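Local coordinates for glutathione S-transferase-like protein (Methylobacillus flagellatus, PDB 4GLT) that binds glutathione and probably acts as a transferase of the glutathione S-transferase family, at residues R38-E43 against V87-L92; C60-H65 against I71-L76; E116-G121 against L156-Q161; T123-A128 against L149-R154. All blocks are in the same frame, centred on the assembly; numbering follows the deposited sequence.

Contact 1: residues R38-E43 against V87-L92; sequences RVVAAE and VIVEYL
No ring, amide or other flat group comes between V40 and its two partners, V89 and L92: the meeting is entirely aliphatic. The aromatic ring of Y91, on the same helix turn as L92, is directed elsewhere and enters a cation-pi contact with R95. What remains is V40, directed at V89 and L92 together. Its two methyls divide the work. The branch anti to the carbonyl carbon, V40 CG2, lies 3.7 Å from V89 CG2, and the two valine side chains cross at about a right angle. CB of V40 adds to this, at 4.1 Å from the same V89 methyl. The other methyl, V40 CG1, stands anti to the backbone N (chi1 157°) and is thereby brought to L92, where it approaches L92 CB at 4.2 Å.

The two helices, 32-44 and 85-93, belong to the thioredoxin-like N-terminal domain of the glutathione transferase fold, and they run side by side along the sheet. V40 and V89 are buried also against L176 at the start of helix 176-191, and V40 touches I179 further along it, so the small valine cluster faces the helical domain. Helix 85-93 has a further neighbour across the dimer: E90 OE2 forms a salt bridge with K109 of the second subunit, and V87 packs on A117 of that subunit.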
# COMPACT_ATOMS: atom_id res chain seq x y z
N ARG A 38 6.25 14.06 3.24
CA ARG A 38 6.85 15.35 3.54
C ARG A 38 7.92 15.20 4.61
O ARG A 38 9.00 15.78 4.50
CB ARG A 38 5.79 16.36 3.99
CG ARG A 38 4.73 16.63 2.94
CD ARG A 38 3.43 17.07 3.60
NE ARG A 38 3.44 18.48 3.97
CZ ARG A 38 2.64 19.01 4.90
NH1 ARG A 38 1.79 18.23 5.55
NH2 ARG A 38 2.70 20.30 5.18
N VAL A 39 7.64 14.39 5.63
CA VAL A 39 8.57 14.23 6.74
C VAL A 39 9.88 13.58 6.29
O VAL A 39 10.96 13.89 6.81
CB VAL A 39 7.97 13.43 7.92
CG1 VAL A 39 9.06 12.94 8.86
CG2 VAL A 39 6.99 14.30 8.70
N VAL A 40 9.79 12.66 5.34
CA VAL A 40 10.97 11.95 4.88
C VAL A 40 11.80 12.94 4.09
O VAL A 40 13.02 12.97 4.22
CB VAL A 40 10.59 10.73 4.02
CG1 VAL A 40 11.74 10.33 3.10
CG2 VAL A 40 10.18 9.57 4.90
N ALA A 41 11.11 13.78 3.30
CA ALA A 41 11.77 14.80 2.49
C ALA A 41 12.66 15.69 3.35
O ALA A 41 13.78 16.02 2.96
CB ALA A 41 10.74 15.63 1.73
N ALA A 42 12.13 16.10 4.50
CA ALA A 42 12.86 16.96 5.42
C ALA A 42 14.03 16.21 6.04
O ALA A 42 15.13 16.74 6.13
CB ALA A 42 11.94 17.49 6.50
N GLU A 43 13.80 14.99 6.46
CA GLU A 43 14.86 14.21 7.07
C GLU A 43 16.00 13.96 6.10
O GLU A 43 17.15 13.98 6.48
CB GLU A 43 14.32 12.90 7.63
CG GLU A 43 13.30 13.11 8.73
CD GLU A 43 13.90 13.65 10.00
OE1 GLU A 43 15.06 13.31 10.30
OE2 GLU A 43 13.21 14.41 10.71
N VAL A 87 6.19 3.75 -2.45
CA VAL A 87 7.15 3.87 -3.52
C VAL A 87 7.99 5.16 -3.37
O VAL A 87 9.22 5.12 -3.41
CB VAL A 87 6.45 3.86 -4.89
CG1 VAL A 87 7.48 3.81 -6.02
CG2 VAL A 87 5.48 2.68 -4.97
N ILE A 88 7.29 6.29 -3.19
CA ILE A 88 7.90 7.62 -3.11
C ILE A 88 8.99 7.73 -2.04
O ILE A 88 10.05 8.31 -2.27
CB ILE A 88 6.82 8.69 -2.84
CG1 ILE A 88 5.87 8.78 -4.04
CG2 ILE A 88 7.47 10.05 -2.61
CD1 ILE A 88 4.59 9.54 -3.75
N VAL A 89 8.69 7.19 -0.88
CA VAL A 89 9.61 7.14 0.25
C VAL A 89 10.85 6.25 0.03
O VAL A 89 11.89 6.45 0.68
CB VAL A 89 8.86 6.65 1.51
CG1 VAL A 89 9.79 5.86 2.42
CG2 VAL A 89 8.24 7.83 2.25
N GLU A 90 10.77 5.26 -0.84
CA GLU A 90 11.97 4.47 -1.12
C GLU A 90 12.84 5.27 -2.08
O GLU A 90 14.05 5.37 -1.92
CB GLU A 90 11.64 3.09 -1.69
CG GLU A 90 12.86 2.19 -1.78
CD GLU A 90 12.52 0.73 -1.95
OE1 GLU A 90 11.48 0.41 -2.56
OE2 GLU A 90 13.32 -0.12 -1.48
N TYR A 91 12.20 5.86 -3.08
CA TYR A 91 12.87 6.75 -4.00
C TYR A 91 13.69 7.86 -3.31
O TYR A 91 14.84 8.08 -3.65
CB TYR A 91 11.85 7.38 -4.93
CG TYR A 91 12.43 8.41 -5.85
CD1 TYR A 91 13.10 8.03 -7.00
CD2 TYR A 91 12.31 9.76 -5.57
CE1 TYR A 91 13.63 8.97 -7.86
CE2 TYR A 91 12.84 10.70 -6.42
CZ TYR A 91 13.50 10.30 -7.56
OH TYR A 91 14.04 11.24 -8.41
N LEU A 92 13.08 8.54 -2.34
CA LEU A 92 13.74 9.68 -1.69
C LEU A 92 14.87 9.28 -0.75
O LEU A 92 15.88 9.98 -0.65
CB LEU A 92 12.71 10.54 -0.94
CG LEU A 92 11.65 11.28 -1.76
CD1 LEU A 92 10.50 11.71 -0.88
CD2 LEU A 92 12.26 12.47 -2.47

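Contact 2: residues C60-H65 against I71-L76; sequences CPVADH and IPVLIL. With GSH (glutathione), chain E.
V62 and I71 face each other obliquely, while H65 and I75 meet at about a right angle; these two crossings join the loop before strand 73-75 to the strand itself. In the first, the delta carbon of I71 is the probe. CD1 comes up beside both methyls of V62, tightly against CG2 at 3.3 Å and less so against CG1 at 3.9 Å. I71 reaches there because CG1 is anti to the carbonyl carbon and the chain then bends (chi2 48°). In the second, I75 ends over one face of the imidazole, its CD1 3.4 Å from H65 ND1 and 3.8 Å from H65 CE1. The ring's edge is engaged as well: P61 O lies in its plane, 3.5 Å from H65 CD2. Between the two crossings sits V73, with CG1 4.3 Å from H65 CB. With an alanine here in place of H65, the end of I75 would probably be left without the ring face it rests on, opening a gap beside the strand.

The peptide between I71 and P72 is cis, the cis-proline turn characteristic of thioredoxin-like domains, and in glutathione transferases it presents the backbone to the tripeptide. N2 of the bound glutathione donates to I71 O, though that bond's length is doubtful because the carbonyl is modelled too near the ligand. S31 and S85 also hold the ligand. The chemistry therefore splits by direction: I71 turns a polar carbonyl to glutathione, while its side chain joins a purely van der Waals contact with the loop.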
# COMPACT_ATOMS: atom_id res chain seq x y z
N CYS A 60 -5.31 21.69 -11.28
CA CYS A 60 -4.30 20.68 -11.09
C CYS A 60 -5.07 19.38 -11.09
O CYS A 60 -5.74 19.04 -10.12
CB CYS A 60 -3.57 20.87 -9.77
SG CYS A 60 -1.88 20.26 -9.76
N PRO A 61 -4.95 18.63 -12.17
CA PRO A 61 -5.67 17.37 -12.25
C PRO A 61 -4.70 16.26 -11.92
O PRO A 61 -3.81 15.94 -12.69
CB PRO A 61 -6.10 17.30 -13.71
CG PRO A 61 -6.19 18.71 -14.13
CD PRO A 61 -5.11 19.44 -13.39
N VAL A 62 -4.92 15.68 -10.76
CA VAL A 62 -4.07 14.65 -10.23
C VAL A 62 -4.07 13.45 -11.14
O VAL A 62 -3.06 12.81 -11.33
CB VAL A 62 -4.55 14.24 -8.86
CG1 VAL A 62 -4.02 12.88 -8.50
CG2 VAL A 62 -4.18 15.27 -7.83
N ALA A 63 -5.24 13.15 -11.68
CA ALA A 63 -5.44 11.98 -12.51
C ALA A 63 -4.48 11.92 -13.69
O ALA A 63 -4.23 10.85 -14.22
CB ALA A 63 -6.86 11.93 -13.00
N ASP A 64 -3.97 13.07 -14.11
CA ASP A 64 -3.01 13.11 -15.20
C ASP A 64 -1.63 12.66 -14.71
O ASP A 64 -0.75 12.36 -15.51
CB ASP A 64 -2.91 14.53 -15.77
CG ASP A 64 -4.18 14.99 -16.48
OD1 ASP A 64 -4.30 16.21 -16.74
OD2 ASP A 64 -5.07 14.15 -16.78
N HIS A 65 -1.43 12.63 -13.40
CA HIS A 65 -0.14 12.20 -12.87
C HIS A 65 -0.28 10.90 -12.08
O HIS A 65 0.58 10.02 -12.14
CB HIS A 65 0.48 13.32 -12.04
CG HIS A 65 0.60 14.62 -12.78
ND1 HIS A 65 1.80 15.13 -13.20
CD2 HIS A 65 -0.35 15.50 -13.19
CE1 HIS A 65 1.60 16.28 -13.83
NE2 HIS A 65 0.30 16.52 -13.84
N ILE A 71 -3.41 11.38 -3.56
CA ILE A 71 -2.24 12.08 -3.06
C ILE A 71 -1.62 11.19 -1.98
O ILE A 71 -2.32 10.39 -1.38
CB ILE A 71 -2.68 13.44 -2.48
CG1 ILE A 71 -2.64 14.51 -3.58
CG2 ILE A 71 -1.82 13.85 -1.30
CD1 ILE A 71 -3.32 14.08 -4.87
N PRO A 72 -0.29 11.29 -1.76
CA PRO A 72 0.66 12.15 -2.44
C PRO A 72 1.09 11.59 -3.79
O PRO A 72 1.08 10.38 -3.98
CB PRO A 72 1.86 12.15 -1.49
CG PRO A 72 1.82 10.80 -0.86
CD PRO A 72 0.38 10.34 -0.86
N VAL A 73 1.53 12.48 -4.67
CA VAL A 73 2.21 12.13 -5.89
C VAL A 73 3.50 12.93 -5.95
O VAL A 73 3.46 14.12 -5.76
CB VAL A 73 1.41 12.51 -7.11
CG1 VAL A 73 2.02 11.89 -8.32
CG2 VAL A 73 0.00 12.10 -6.96
N LEU A 74 4.62 12.28 -6.23
CA LEU A 74 5.85 13.01 -6.51
C LEU A 74 6.06 13.12 -8.02
O LEU A 74 6.28 12.11 -8.70
CB LEU A 74 7.07 12.34 -5.86
CG LEU A 74 8.37 13.16 -5.81
CD1 LEU A 74 8.45 14.04 -4.57
CD2 LEU A 74 9.58 12.25 -5.87
N ILE A 75 5.95 14.34 -8.54
CA ILE A 75 6.23 14.63 -9.94
C ILE A 75 7.67 15.11 -10.10
O ILE A 75 8.01 16.19 -9.64
CB ILE A 75 5.31 15.73 -10.47
CG1 ILE A 75 3.85 15.35 -10.22
CG2 ILE A 75 5.59 15.99 -11.95
CD1 ILE A 75 2.89 16.52 -10.30
N LEU A 76 8.50 14.29 -10.75
CA LEU A 76 9.92 14.60 -10.98
C LEU A 76 10.11 15.51 -12.20
O LEU A 76 9.21 15.63 -13.03
CB LEU A 76 10.71 13.30 -11.16
CG LEU A 76 10.58 12.25 -10.04
CD1 LEU A 76 11.20 10.93 -10.46
CD2 LEU A 76 11.21 12.72 -8.74
N1 GSH E . -1.85 4.19 -0.54
CA1 GSH E . -1.77 5.65 -0.78
C1 GSH E . -0.48 6.06 -0.13
O11 GSH E . 0.11 7.08 -0.51
O12 GSH E . -0.03 5.33 0.78
CB1 GSH E . -3.01 6.35 -0.19
CG1 GSH E . -3.04 7.86 -0.46
CD1 GSH E . -4.27 8.51 0.16
OE1 GSH E . -5.15 7.81 0.65
N2 GSH E . -4.33 9.84 0.12
CA2 GSH E . -5.46 10.68 0.53
C2 GSH E . -5.70 10.72 2.02
O2 GSH E . -4.76 10.69 2.81
CB2 GSH E . -6.72 10.28 -0.23
SG2 GSH E . -6.59 10.68 -1.98
N3 GSH E . -6.97 10.79 2.43
CA3 GSH E . -7.34 10.75 3.83
C3 GSH E . -7.41 12.12 4.48
O31 GSH E . -8.12 12.25 5.50
O32 GSH E . -6.76 13.06 3.98

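Contact 3: residues E116-G121 against L156-Q161; sequences EALADG and LRRMDQ
Two long antiparallel helices of the all-helical C-terminal domain, 106-133 and 142-162, are bridged here by M159, which reaches across to L118 and A119. The segment axes stay 10.8 Å apart at their closest, with an angle of 146° between their directions, so long side chains have to span the interval. M159 does so by stretching straight out beyond CG, with both later torsions anti (chi2 170°, chi3 180°). Its methyl, CE, arrives 3.6 Å from CB of A119 and also lies against L118. The latter approach is modelled too tightly at L118 CG to be trusted in detail. L118 answers from the other helix, and the two side chains run toward each other tip to tip, with the leucine methyl CD2 passing the end of M159 to lie 3.7 Å from its CG. The same methyl is met by the aliphatic part of R158, whose CG is 4.1 Å away.

Such paired helices form the core of the glutathione transferase C-terminal domain, and helix 176-191 closes over this pair: M184 packs on M159 and A180 on A119. On the far side of helix 106-133, K36 makes salt bridges with both E116 and D120, tying that helix to the N-terminal domain. L118 and R158 also look toward the dimer partner, packing on Y83 and P67 of the second subunit respectively.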
# COMPACT_ATOMS: atom_id res chain seq x y z
N GLU A 116 5.99 -0.19 9.01
CA GLU A 116 5.33 0.80 8.14
C GLU A 116 3.98 0.34 7.59
O GLU A 116 3.05 1.15 7.44
CB GLU A 116 6.24 1.19 6.97
CG GLU A 116 5.63 2.20 6.01
CD GLU A 116 6.28 2.20 4.63
OE1 GLU A 116 7.04 1.26 4.33
OE2 GLU A 116 6.02 3.14 3.83
N ALA A 117 3.90 -0.94 7.23
CA ALA A 117 2.65 -1.53 6.74
C ALA A 117 1.63 -1.60 7.87
O ALA A 117 0.44 -1.37 7.65
CB ALA A 117 2.91 -2.92 6.15
N LEU A 118 2.10 -1.89 9.08
CA LEU A 118 1.20 -1.93 10.22
C LEU A 118 0.61 -0.55 10.45
O LEU A 118 -0.60 -0.38 10.59
CB LEU A 118 1.93 -2.40 11.48
CG LEU A 118 1.03 -2.51 12.71
CD1 LEU A 118 -0.24 -3.27 12.37
CD2 LEU A 118 1.77 -3.19 13.86
N ALA A 119 1.50 0.44 10.47
CA ALA A 119 1.12 1.84 10.63
C ALA A 119 0.22 2.34 9.49
O ALA A 119 -0.80 2.97 9.74
CB ALA A 119 2.38 2.70 10.72
N ASP A 120 0.60 2.05 8.25
CA ASP A 120 -0.27 2.46 7.15
C ASP A 120 -1.62 1.73 7.22
O ASP A 120 -2.66 2.31 6.93
CB ASP A 120 0.39 2.19 5.80
CG ASP A 120 1.47 3.20 5.47
OD1 ASP A 120 1.61 4.20 6.22
OD2 ASP A 120 2.19 3.00 4.47
N GLY A 121 -1.58 0.48 7.65
CA GLY A 121 -2.79 -0.33 7.73
C GLY A 121 -3.78 0.21 8.75
O GLY A 121 -4.98 0.25 8.50
N LEU A 156 -2.63 -0.64 17.45
CA LEU A 156 -2.07 0.19 18.52
C LEU A 156 -1.54 -0.62 19.68
O LEU A 156 -0.47 -0.31 20.22
CB LEU A 156 -3.10 1.19 19.03
CG LEU A 156 -3.50 2.27 18.02
CD1 LEU A 156 -4.68 3.07 18.56
CD2 LEU A 156 -2.31 3.18 17.72
N ARG A 157 -2.27 -1.66 20.08
CA ARG A 157 -1.83 -2.49 21.19
C ARG A 157 -0.55 -3.21 20.81
O ARG A 157 0.37 -3.31 21.62
CB ARG A 157 -2.90 -3.50 21.59
CG ARG A 157 -4.06 -2.88 22.36
CD ARG A 157 -4.85 -3.91 23.14
NE ARG A 157 -5.63 -3.28 24.20
CZ ARG A 157 -6.48 -3.93 25.00
NH1 ARG A 157 -6.66 -5.23 24.85
NH2 ARG A 157 -7.15 -3.27 25.93
N ARG A 158 -0.50 -3.69 19.58
CA ARG A 158 0.68 -4.40 19.11
C ARG A 158 1.89 -3.48 19.06
O ARG A 158 2.95 -3.81 19.57
CB ARG A 158 0.42 -5.01 17.73
CG ARG A 158 1.64 -5.67 17.11
CD ARG A 158 2.04 -6.91 17.89
NE ARG A 158 3.29 -7.51 17.42
CZ ARG A 158 3.64 -8.78 17.63
NH1 ARG A 158 2.82 -9.59 18.30
NH2 ARG A 158 4.79 -9.25 17.18
N MET A 159 1.74 -2.32 18.42
CA MET A 159 2.84 -1.38 18.37
C MET A 159 3.31 -1.08 19.79
O MET A 159 4.50 -1.15 20.10
CB MET A 159 2.44 -0.12 17.62
CG MET A 159 2.43 -0.31 16.11
SD MET A 159 1.68 1.05 15.19
CE MET A 159 1.86 0.45 13.51
N ASP A 160 2.35 -0.79 20.67
CA ASP A 160 2.68 -0.42 22.03
C ASP A 160 3.46 -1.49 22.77
O ASP A 160 4.34 -1.18 23.57
CB ASP A 160 1.42 -0.04 22.82
CG ASP A 160 1.76 0.48 24.21
OD1 ASP A 160 1.37 -0.17 25.20
OD2 ASP A 160 2.44 1.53 24.31
N GLN A 161 3.14 -2.76 22.52
CA GLN A 161 3.89 -3.86 23.11
C GLN A 161 5.30 -3.94 22.54
O GLN A 161 6.25 -4.27 23.25
CB GLN A 161 3.18 -5.19 22.89
CG GLN A 161 2.02 -5.44 23.83
CD GLN A 161 0.95 -6.30 23.19
OE1 GLN A 161 0.23 -7.03 23.87
NE2 GLN A 161 0.84 -6.22 21.86

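Contact 4: residues T123-A128 against L149-R154; sequences TDAAVA and LNKVER. With GSH (glutathione), chain F.
K151 starts against A125, where helices 106-133 and 142-162 of the C-terminal helical domain pack antiparallel, 148° between directions. The alanines let the segment axes come within 8.1 Å. K151 CB touches A125 CB at 3.8 Å. The chain then runs out nearly straight, with CD still 4.1 Å from the same methyl, before CE leaves the helix pair and approaches the carboxylate of a glutathione held by the second subunit, 3.8 Å from O31. A bend at the last torsion (chi4 -62°) sets NZ on that carboxylate: it donates to O32 at 2.8 Å, with O31 at 3.3 Å. NZ has a second bond, to the carbonyl O of L68 of the second subunit, so the ammonium is gripped by ligand and protein together. S85, I71 and K70 of that subunit hold the same glutathione, and K151 therefore completes the site from across the dimer. A leucine in its place would probably keep the packing on A125 but leave the glycine-end carboxylate without this positive partner and the L68 carbonyl without its donor.

R154, one turn on, also looks across, its NE bonded to P67 O of the second subunit. Beside K151, V152 packs on the same alanine: its CG2, anti to the carbonyl carbon, lies 3.8 Å from A125 CB and 4.0 Å from A126 N.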
# COMPACT_ATOMS: atom_id res chain seq x y z
N THR A 123 -3.83 3.29 9.59
CA THR A 123 -4.30 4.55 9.01
C THR A 123 -5.43 4.22 8.03
O THR A 123 -6.45 4.91 8.01
CB THR A 123 -3.14 5.30 8.31
OG1 THR A 123 -1.99 5.37 9.18
CG2 THR A 123 -3.55 6.70 7.96
N ASP A 124 -5.27 3.16 7.24
CA ASP A 124 -6.31 2.80 6.28
C ASP A 124 -7.59 2.51 7.04
O ASP A 124 -8.67 2.79 6.54
CB ASP A 124 -5.97 1.55 5.44
CG ASP A 124 -4.59 1.61 4.80
OD1 ASP A 124 -4.28 2.61 4.13
OD2 ASP A 124 -3.82 0.63 4.94
N ALA A 125 -7.45 1.92 8.22
CA ALA A 125 -8.62 1.50 8.98
C ALA A 125 -9.35 2.74 9.50
O ALA A 125 -10.58 2.83 9.40
CB ALA A 125 -8.22 0.58 10.12
N ALA A 126 -8.58 3.70 10.00
CA ALA A 126 -9.11 4.99 10.46
C ALA A 126 -9.77 5.79 9.34
O ALA A 126 -10.84 6.37 9.53
CB ALA A 126 -8.00 5.80 11.11
N VAL A 127 -9.12 5.85 8.19
CA VAL A 127 -9.69 6.56 7.06
C VAL A 127 -11.03 5.93 6.72
O VAL A 127 -12.00 6.62 6.39
CB VAL A 127 -8.76 6.52 5.84
CG1 VAL A 127 -9.51 6.87 4.56
CG2 VAL A 127 -7.58 7.45 6.05
N ALA A 128 -11.06 4.60 6.80
CA ALA A 128 -12.26 3.85 6.45
C ALA A 128 -13.38 4.26 7.38
O ALA A 128 -14.46 4.68 6.95
CB ALA A 128 -11.99 2.36 6.56
N LEU A 149 -12.37 0.26 13.46
CA LEU A 149 -11.81 0.79 14.69
C LEU A 149 -11.29 -0.38 15.52
O LEU A 149 -10.46 -0.21 16.42
CB LEU A 149 -12.85 1.62 15.46
CG LEU A 149 -13.29 2.89 14.70
CD1 LEU A 149 -14.27 3.75 15.50
CD2 LEU A 149 -12.09 3.71 14.28
N ASN A 150 -11.75 -1.57 15.17
CA ASN A 150 -11.16 -2.78 15.73
C ASN A 150 -9.72 -2.99 15.26
O ASN A 150 -8.86 -3.31 16.07
CB ASN A 150 -12.01 -4.01 15.40
CG ASN A 150 -12.96 -4.35 16.52
OD1 ASN A 150 -12.75 -3.95 17.67
ND2 ASN A 150 -14.01 -5.10 16.21
N LYS A 151 -9.47 -2.82 13.97
CA LYS A 151 -8.12 -2.98 13.44
C LYS A 151 -7.17 -1.98 14.11
O LYS A 151 -6.01 -2.31 14.42
CB LYS A 151 -8.09 -2.79 11.92
CG LYS A 151 -8.94 -3.78 11.14
CD LYS A 151 -9.11 -3.39 9.69
CE LYS A 151 -10.18 -4.23 9.00
NZ LYS A 151 -9.85 -5.68 8.99
N VAL A 152 -7.67 -0.77 14.31
CA VAL A 152 -6.92 0.32 14.95
C VAL A 152 -6.44 -0.07 16.34
O VAL A 152 -5.24 -0.03 16.64
CB VAL A 152 -7.80 1.58 15.04
CG1 VAL A 152 -7.13 2.68 15.83
CG2 VAL A 152 -8.15 2.05 13.64
N GLU A 153 -7.39 -0.46 17.19
CA GLU A 153 -7.11 -0.81 18.57
C GLU A 153 -6.08 -1.93 18.64
O GLU A 153 -5.11 -1.86 19.40
CB GLU A 153 -8.40 -1.25 19.27
CG GLU A 153 -8.53 -0.78 20.71
CD GLU A 153 -9.07 0.64 20.82
OE1 GLU A 153 -8.71 1.48 19.96
OE2 GLU A 153 -9.85 0.92 21.76
N ARG A 154 -6.28 -2.97 17.84
CA ARG A 154 -5.37 -4.11 17.82
C ARG A 154 -3.98 -3.69 17.36
O ARG A 154 -2.97 -4.05 17.98
CB ARG A 154 -5.92 -5.23 16.94
CG ARG A 154 -7.02 -6.05 17.60
CD ARG A 154 -7.13 -7.44 17.00
NE ARG A 154 -7.13 -7.37 15.54
CZ ARG A 154 -8.22 -7.23 14.81
NH1 ARG A 154 -9.41 -7.17 15.39
NH2 ARG A 154 -8.13 -7.17 13.49
N1 GSH F . -3.27 -4.39 1.27
CA1 GSH F . -2.97 -5.72 1.86
C1 GSH F . -2.07 -6.51 0.95
O11 GSH F . -1.68 -7.61 1.39
O12 GSH F . -1.72 -6.06 -0.17
CB1 GSH F . -4.23 -6.51 2.27
CG1 GSH F . -5.26 -6.76 1.17
CD1 GSH F . -6.61 -7.14 1.75
OE1 GSH F . -7.31 -6.30 2.29
N2 GSH F . -7.02 -8.41 1.63
CA2 GSH F . -8.38 -8.80 1.97
C2 GSH F . -8.60 -9.01 3.44
O2 GSH F . -7.91 -9.81 4.07
CB2 GSH F . -8.77 -10.06 1.19
SG2 GSH F . -8.87 -9.73 -0.60
N3 GSH F . -9.56 -8.28 4.02
CA3 GSH F . -10.02 -8.57 5.37
C3 GSH F . -10.46 -7.35 6.17
O31 GSH F . -10.20 -6.20 5.76
O32 GSH F . -11.08 -7.54 7.24

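How the contacts relate
From the N terminus, helix 32-44 opens the first loop, which contact 1 closes when helix 85-93 comes to lie beside it. Contact 2 is nested within that loop, tying the segment before strand 73-75 to the strand; the two meet where I88 and Y91 pack on P72, L74 and L76. The chain then passes into helix 106-133. Contact 3 opens after contact 1 has closed, and contact 4 is nested inside it, nearer the turn between the helices; both join helix 106-133 to helix 142-162. Contacts 1 and 2 thus lie within the thioredoxin-like domain, contacts 3 and 4 within the helical one, and all four reach the second subunit.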